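Local atomic coordinates of 3-alpha-hydroxysteroid dehydrogenase (Pseudomonas sp., PDB entry 2DKN), a protein that catalyses the reversible, NAD-dependent oxidation of the 3-alpha-hydroxyl group of steroids, as a Rossmann-fold enzyme of the short-chain dehydrogenase family. Residues A[7-12]-A[34-39]; A[113-118]-A[239-244]. One frame throughout, in Å; residues are numbered along the deposited sequence.

Contact 1 of 2, residues A[7-12]-A[34-39]; sequences TGSASG and GQADIE. With NAI (1,4-dihydronicotinamide adenine dinucleotide), chain C.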
loop_
_atom_site.group_PDB
_atom_site.type_symbol
_atom_site.label_atom_id
_atom_site.label_comp_id
_atom_site.label_asym_id
_atom_site.label_seq_id
_atom_site.Cartn_x
_atom_site.Cartn_y
_atom_site.Cartn_z
ATOM N N THR A 7 12.951 -10.267 11.338
ATOM C CA THR A 7 14.374 -10.012 11.117
ATOM C C THR A 7 14.609 -8.518 11.197
ATOM O O THR A 7 13.730 -7.730 10.824
ATOM C CB THR A 7 14.884 -10.530 9.763
ATOM O OG1 THR A 7 14.386 -9.686 8.703
ATOM C CG2 THR A 7 14.469 -12.002 9.552
ATOM N N GLY A 8 15.776 -8.124 11.705
ATOM C CA GLY A 8 16.088 -6.709 11.927
ATOM C C GLY A 8 15.404 -6.090 13.149
ATOM O O GLY A 8 15.161 -4.888 13.195
ATOM N N SER A 9 15.124 -6.919 14.144
ATOM C CA SER A 9 14.369 -6.520 15.321
ATOM C C SER A 9 15.130 -5.596 16.289
ATOM O O SER A 9 14.522 -5.077 17.230
ATOM C CB SER A 9 13.939 -7.766 16.108
ATOM O OG SER A 9 15.074 -8.546 16.456
ATOM N N ALA A 10 16.443 -5.426 16.100
ATOM C CA ALA A 10 17.257 -4.725 17.124
ATOM C C ALA A 10 17.261 -3.212 16.955
ATOM O O ALA A 10 17.751 -2.488 17.833
ATOM C CB ALA A 10 18.725 -5.255 17.113
ATOM N N SER A 11 16.716 -2.724 15.843
ATOM C CA SER A 11 16.801 -1.300 15.506
ATOM C C SER A 11 15.634 -0.844 14.648
ATOM O O SER A 11 14.970 -1.664 14.015
ATOM C CB SER A 11 18.128 -1.019 14.772
ATOM O OG SER A 11 18.343 0.373 14.527
ATOM N N GLY A 12 15.480 0.476 14.548
ATOM C CA GLY A 12 14.562 1.091 13.597
ATOM C C GLY A 12 13.170 0.509 13.507
ATOM O O GLY A 12 12.503 0.346 14.530
ATOM N N GLY A 34 22.917 -8.871 16.400
ATOM C CA GLY A 34 23.144 -8.940 17.830
ATOM C C GLY A 34 21.939 -8.334 18.510
ATOM O O GLY A 34 21.027 -7.801 17.826
ATOM N N GLN A 35 21.929 -8.392 19.849
ATOM C CA GLN A 35 20.850 -7.808 20.650
ATOM C C GLN A 35 19.481 -8.317 20.198
ATOM O O GLN A 35 18.565 -7.527 19.941
ATOM C CB GLN A 35 20.873 -6.282 20.551
ATOM C CG GLN A 35 22.093 -5.621 21.236
ATOM C CD GLN A 35 22.084 -4.099 21.104
ATOM O OE1 GLN A 35 22.299 -3.376 22.086
ATOM N NE2 GLN A 35 21.803 -3.605 19.905
ATOM N N ALA A 36 19.365 -9.627 20.064
ATOM C CA ALA A 36 18.110 -10.239 19.611
ATOM C C ALA A 36 18.031 -11.638 20.172
ATOM O O ALA A 36 19.047 -12.175 20.594
ATOM C CB ALA A 36 18.043 -10.274 18.063
ATOM N N ASP A 37 16.831 -12.218 20.172
ATOM C CA ASP A 37 16.643 -13.618 20.549
ATOM C C ASP A 37 17.579 -14.516 19.768
ATOM O O ASP A 37 18.179 -15.439 20.322
ATOM C CB ASP A 37 15.207 -14.071 20.260
ATOM C CG ASP A 37 14.185 -13.289 21.030
ATOM O OD1 ASP A 37 13.127 -12.970 20.446
ATOM O OD2 ASP A 37 14.447 -12.971 22.220
ATOM N N ILE A 38 17.690 -14.258 18.467
ATOM C CA ILE A 38 18.493 -15.069 17.575
ATOM C C ILE A 38 19.506 -14.154 16.906
ATOM O O ILE A 38 19.122 -13.188 16.244
ATOM C CB ILE A 38 17.607 -15.737 16.509
ATOM C CG1 ILE A 38 16.644 -16.746 17.151
ATOM C CG2 ILE A 38 18.448 -16.450 15.428
ATOM C CD1 ILE A 38 15.575 -17.169 16.169
ATOM N N GLU A 39 20.795 -14.436 17.108
ATOM C CA GLU A 39 21.859 -13.591 16.569
ATOM C C GLU A 39 22.437 -14.322 15.379
ATOM O O GLU A 39 22.947 -15.449 15.511
ATOM C CB GLU A 39 22.921 -13.264 17.644
ATOM C CG GLU A 39 22.270 -12.707 18.883
ATOM C CD GLU A 39 23.204 -12.044 19.888
ATOM O OE1 GLU A 39 24.434 -12.208 19.816
ATOM O OE2 GLU A 39 22.664 -11.339 20.768
HETATM P PA NAI C . 17.988 0.032 10.903
HETATM O O1A NAI C . 19.413 0.022 10.530
HETATM O O2A NAI C . 17.589 0.856 12.068
HETATM O O5B NAI C . 17.492 -1.467 11.175
HETATM C C5B NAI C . 17.863 -2.514 10.327
HETATM C C4B NAI C . 18.205 -3.709 11.207
HETATM O O4B NAI C . 18.571 -4.735 10.303
HETATM C C3B NAI C . 19.388 -3.448 12.137
HETATM O O3B NAI C . 19.115 -3.886 13.454
HETATM C C2B NAI C . 20.456 -4.335 11.523
HETATM O O2B NAI C . 21.408 -4.822 12.444
HETATM C C1B NAI C . 19.638 -5.443 10.853
HETATM N N9A NAI C . 20.531 -6.058 9.861
HETATM C C8A NAI C . 21.216 -5.432 8.839
HETATM N N7A NAI C . 21.990 -6.369 8.234
HETATM C C5A NAI C . 21.825 -7.565 8.870
HETATM C C6A NAI C . 22.372 -8.842 8.694
HETATM N N6A NAI C . 23.388 -9.087 7.840
HETATM N N1A NAI C . 21.969 -9.857 9.539
HETATM C C2A NAI C . 21.055 -9.632 10.544
HETATM N N3A NAI C . 20.515 -8.379 10.726
HETATM C C4A NAI C . 20.909 -7.363 9.903
HETATM O O3 NAI C . 17.229 0.460 9.557
HETATM P PN NAI C . 15.643 0.571 9.292
HETATM O O1N NAI C . 14.844 0.107 10.439
HETATM O O2N NAI C . 15.410 1.939 8.793
HETATM O O5D NAI C . 15.509 -0.456 8.068
HETATM C C5D NAI C . 14.600 -1.546 8.116
HETATM C C4D NAI C . 14.249 -1.880 6.672
HETATM O O4D NAI C . 13.566 -0.760 6.119
HETATM C C3D NAI C . 15.471 -2.117 5.788
HETATM O O3D NAI C . 15.164 -3.192 4.908
HETATM C C2D NAI C . 15.546 -0.842 4.951
HETATM O O2D NAI C . 16.096 -1.092 3.687
HETATM C C1D NAI C . 14.074 -0.470 4.834
HETATM N N1N NAI C . 13.855 0.960 4.487
HETATM C C2N NAI C . 14.295 1.941 5.330
HETATM C C3N NAI C . 14.082 3.272 5.006
HETATM C C7N NAI C . 14.512 4.356 5.961
HETATM O O7N NAI C . 14.395 5.653 5.487
HETATM N N7N NAI C . 14.968 4.074 7.197
HETATM C C4N NAI C . 13.407 3.614 3.818
HETATM C C5N NAI C . 12.925 2.585 2.980
HETATM C C6N NAI C . 13.166 1.265 3.335
HETATM O O HOH W 1 15.943 -7.653 18.880
#
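With a first torsion of 57°, S9 holds its OG between its own backbone N and carbonyl carbon, and from there the hydroxyl faces the methyl of A36, OG to CB 3.8 Å. The first torsion of S11, -174°, swings its OG instead to the coenzyme, where it donates a hydrogen bond of 2.6 Å to O2A of the adenosine-side phosphate of NADH. Two serines of one type I turn, G8 to S11, thus serve different partners.

Between them A10 aims its methyl at the backbone of 34-39. Its CB lies 3.5 Å from the carbonyl O of G34 and 3.6 Å from that of Q35, so one methyl rests against two successive carbonyls. The CB of Q35 approaches the same methyl at 4.2 Å, and beyond it the glutamine chain runs on extended. No direct hydrogen bond spans the segments; a water does that work, lying 2.7 Å from S9 OG and donating to Q35 O at 2.8 Å. The meeting is therefore light, two methyls and one water bridge at the protein surface.

G8, whose phi is positive, lies against the adenosine ribose, its CA 3.6 Å from O4B. The segment 7-12 is the glycine-rich loop of the Rossmann fold, leading from strand 3-7 into helix 12-23. D32, at the end of strand 27-32, ties the loop to the coenzyme: its OD1 accepts from A10 N and its OD2 is hydrogen-bonded to NADH. Strand 38-39 forms the sheet edge next to strand 27-32, with I38 packed on helix 45-59.

Contact 2 of 2, residues A[113-118]-A[239-244]; sequences GSIAAT and VLFVDG. With NAI (1,4-dihydronicotinamide adenine dinucleotide), chain C.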
loop_
_atom_site.group_PDB
_atom_site.type_symbol
_atom_site.label_atom_id
_atom_site.label_comp_id
_atom_site.label_asym_id
_atom_site.label_seq_id
_atom_site.Cartn_x
_atom_site.Cartn_y
_atom_site.Cartn_z
ATOM N N GLY A 113 10.239 -3.529 1.791
ATOM C CA GLY A 113 10.914 -3.073 0.577
ATOM C C GLY A 113 11.424 -1.648 0.728
ATOM O O GLY A 113 12.081 -1.301 1.725
ATOM N N SER A 114 11.143 -0.829 -0.281
ATOM C CA SER A 114 11.598 0.562 -0.326
ATOM C C SER A 114 11.061 1.255 -1.558
ATOM O O SER A 114 10.917 0.637 -2.621
ATOM C CB SER A 114 13.133 0.624 -0.374
ATOM O OG SER A 114 13.561 1.983 -0.430
ATOM N N ILE A 115 10.782 2.553 -1.423
ATOM C CA ILE A 115 10.439 3.383 -2.551
ATOM C C ILE A 115 11.617 3.389 -3.544
ATOM O O ILE A 115 11.423 3.653 -4.724
ATOM C CB ILE A 115 10.073 4.826 -2.060
ATOM C CG1 ILE A 115 9.499 5.692 -3.165
ATOM C CG2 ILE A 115 11.239 5.492 -1.427
ATOM C CD1 ILE A 115 8.865 6.965 -2.607
ATOM N N ALA A 116 12.821 3.043 -3.070
ATOM C CA ALA A 116 13.990 2.954 -3.958
ATOM C C ALA A 116 13.754 1.931 -5.056
ATOM O O ALA A 116 14.348 2.019 -6.119
ATOM C CB ALA A 116 15.266 2.617 -3.173
ATOM N N ALA A 117 12.860 0.970 -4.809
ATOM C CA ALA A 117 12.504 -0.009 -5.833
ATOM C C ALA A 117 11.994 0.631 -7.131
ATOM O O ALA A 117 12.022 -0.001 -8.185
ATOM C CB ALA A 117 11.479 -0.970 -5.305
ATOM N N THR A 118 11.487 1.859 -7.035
ATOM C CA THR A 118 10.834 2.511 -8.163
ATOM C C THR A 118 11.792 3.432 -8.919
ATOM O O THR A 118 11.382 4.117 -9.867
ATOM C CB THR A 118 9.643 3.362 -7.686
ATOM O OG1 THR A 118 10.120 4.437 -6.868
ATOM C CG2 THR A 118 8.686 2.515 -6.850
ATOM N N VAL A 239 1.716 -4.258 -2.811
ATOM C CA VAL A 239 2.802 -3.404 -2.338
ATOM C C VAL A 239 2.161 -2.161 -1.716
ATOM O O VAL A 239 1.521 -1.356 -2.412
ATOM C CB VAL A 239 3.735 -2.960 -3.484
ATOM C CG1 VAL A 239 4.882 -2.116 -2.919
ATOM C CG2 VAL A 239 4.275 -4.171 -4.242
ATOM N N LEU A 240 2.329 -2.009 -0.408
ATOM C CA LEU A 240 1.704 -0.873 0.283
ATOM C C LEU A 240 2.763 0.184 0.505
ATOM O O LEU A 240 3.682 -0.028 1.297
ATOM C CB LEU A 240 1.181 -1.344 1.634
ATOM C CG LEU A 240 -0.012 -0.647 2.304
ATOM C CD1 LEU A 240 -0.062 -0.794 3.829
ATOM C CD2 LEU A 240 -0.347 0.762 1.833
ATOM N N PHE A 241 2.666 1.305 -0.206
ATOM C CA PHE A 241 3.620 2.408 0.015
ATOM C C PHE A 241 3.245 3.129 1.316
ATOM O O PHE A 241 2.065 3.362 1.580
ATOM C CB PHE A 241 3.613 3.373 -1.166
ATOM C CG PHE A 241 4.372 2.868 -2.368
ATOM C CD1 PHE A 241 5.658 3.350 -2.639
ATOM C CD2 PHE A 241 3.814 1.920 -3.214
ATOM C CE1 PHE A 241 6.382 2.897 -3.758
ATOM C CE2 PHE A 241 4.530 1.440 -4.341
ATOM C CZ PHE A 241 5.821 1.951 -4.604
ATOM N N VAL A 242 4.258 3.435 2.134
ATOM C CA VAL A 242 4.079 4.104 3.429
ATOM C C VAL A 242 5.124 5.209 3.423
ATOM O O VAL A 242 6.203 5.089 4.020
ATOM C CB VAL A 242 4.278 3.138 4.605
ATOM C CG1 VAL A 242 4.110 3.873 5.938
ATOM C CG2 VAL A 242 3.280 1.998 4.502
ATOM N N ASP A 243 4.810 6.225 2.626
ATOM C CA ASP A 243 5.817 7.211 2.242
ATOM C C ASP A 243 5.368 8.681 2.267
ATOM O O ASP A 243 6.028 9.548 1.693
ATOM C CB ASP A 243 6.290 6.831 0.834
ATOM C CG ASP A 243 5.228 7.087 -0.245
ATOM O OD1 ASP A 243 4.086 7.516 0.054
ATOM O OD2 ASP A 243 5.541 6.830 -1.401
ATOM N N GLY A 244 4.264 8.969 2.940
ATOM C CA GLY A 244 3.837 10.363 3.065
ATOM C C GLY A 244 3.524 11.053 1.743
ATOM O O GLY A 244 3.508 12.286 1.681
HETATM P PA NAI C . 17.988 0.032 10.903
HETATM O O1A NAI C . 19.413 0.022 10.530
HETATM O O2A NAI C . 17.589 0.856 12.068
HETATM O O5B NAI C . 17.492 -1.467 11.175
HETATM C C5B NAI C . 17.863 -2.514 10.327
HETATM C C4B NAI C . 18.205 -3.709 11.207
HETATM O O4B NAI C . 18.571 -4.735 10.303
HETATM C C3B NAI C . 19.388 -3.448 12.137
HETATM O O3B NAI C . 19.115 -3.886 13.454
HETATM C C2B NAI C . 20.456 -4.335 11.523
HETATM O O2B NAI C . 21.408 -4.822 12.444
HETATM C C1B NAI C . 19.638 -5.443 10.853
HETATM N N9A NAI C . 20.531 -6.058 9.861
HETATM C C8A NAI C . 21.216 -5.432 8.839
HETATM N N7A NAI C . 21.990 -6.369 8.234
HETATM C C5A NAI C . 21.825 -7.565 8.870
HETATM C C6A NAI C . 22.372 -8.842 8.694
HETATM N N6A NAI C . 23.388 -9.087 7.840
HETATM N N1A NAI C . 21.969 -9.857 9.539
HETATM C C2A NAI C . 21.055 -9.632 10.544
HETATM N N3A NAI C . 20.515 -8.379 10.726
HETATM C C4A NAI C . 20.909 -7.363 9.903
HETATM O O3 NAI C . 17.229 0.460 9.557
HETATM P PN NAI C . 15.643 0.571 9.292
HETATM O O1N NAI C . 14.844 0.107 10.439
HETATM O O2N NAI C . 15.410 1.939 8.793
HETATM O O5D NAI C . 15.509 -0.456 8.068
HETATM C C5D NAI C . 14.600 -1.546 8.116
HETATM C C4D NAI C . 14.249 -1.880 6.672
HETATM O O4D NAI C . 13.566 -0.760 6.119
HETATM C C3D NAI C . 15.471 -2.117 5.788
HETATM O O3D NAI C . 15.164 -3.192 4.908
HETATM C C2D NAI C . 15.546 -0.842 4.951
HETATM O O2D NAI C . 16.096 -1.092 3.687
HETATM C C1D NAI C . 14.074 -0.470 4.834
HETATM N N1N NAI C . 13.855 0.960 4.487
HETATM C C2N NAI C . 14.295 1.941 5.330
HETATM C C3N NAI C . 14.082 3.272 5.006
HETATM C C7N NAI C . 14.512 4.356 5.961
HETATM O O7N NAI C . 14.395 5.653 5.487
HETATM N N7N NAI C . 14.968 4.074 7.197
HETATM C C4N NAI C . 13.407 3.614 3.818
HETATM C C5N NAI C . 12.925 2.585 2.980
HETATM C C6N NAI C . 13.166 1.265 3.335
#
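T118 and F241 reach for each other from opposite directions, and they meet at the rim of the aromatic ring. The methyl CG2 of T118 lies in the ring plane, 3.7 Å from CZ of F241, touching edge and not face. I115 joins at the same rim, its CG1 4.2 Å from F241 CE1. Farther out, the isoleucine side chain crosses that of D243 at about a right angle, bringing the methyl CD1 to 3.5 Å from OD2.

The threonine can offer its methyl because its hydroxyl turns back into its own segment: with chi1 at 65°, OG1 donates in the carbonyl plane to I115 O at 2.6 Å. That oxygen also accepts from T118 N, so two bonds grip it and tie down the 3-10 turn. At the turn's start, S114 OG accepts from A116 N at 2.9 Å in an ST turn. S114 OG also lies 3.5 Å from NADH C5N. The contact joins this loop after strand 108-112, whose G113 and S114 line the nicotinamide pocket, to strand 239-242, the outermost of the parallel Rossmann sheet. F255 of the second subunit packs on both F241 and A117.

Chemically, the segments meet by van der Waals contact without a hydrogen bond, apolar at the F241 ring and methyl against carboxylate at D243. D247 N and G245 N bond its OD2 and OD1 and probably stabilise the negative charge.

How the contacts relate
From the N terminus, the chain runs through strand 3-7 into contact 1, which closes a short loop holding helix 12-23 and strand 27-32. Only after 34-39 does contact 2 open, at the end of strand 108-112, and it closes a far longer loop of mostly helix on reaching strand 239-242. The loops follow in series, neither enclosing nor crossing the other. Contact 1 belongs to the sheet half ending at strand 38-39, contact 2 to the half ending at strand 239-242. Their centres stand about 23 Å apart, on opposite sides of the chain's centre, yet NADH spans both: adenosine and its phosphate at contact 1, nicotinamide at contact 2.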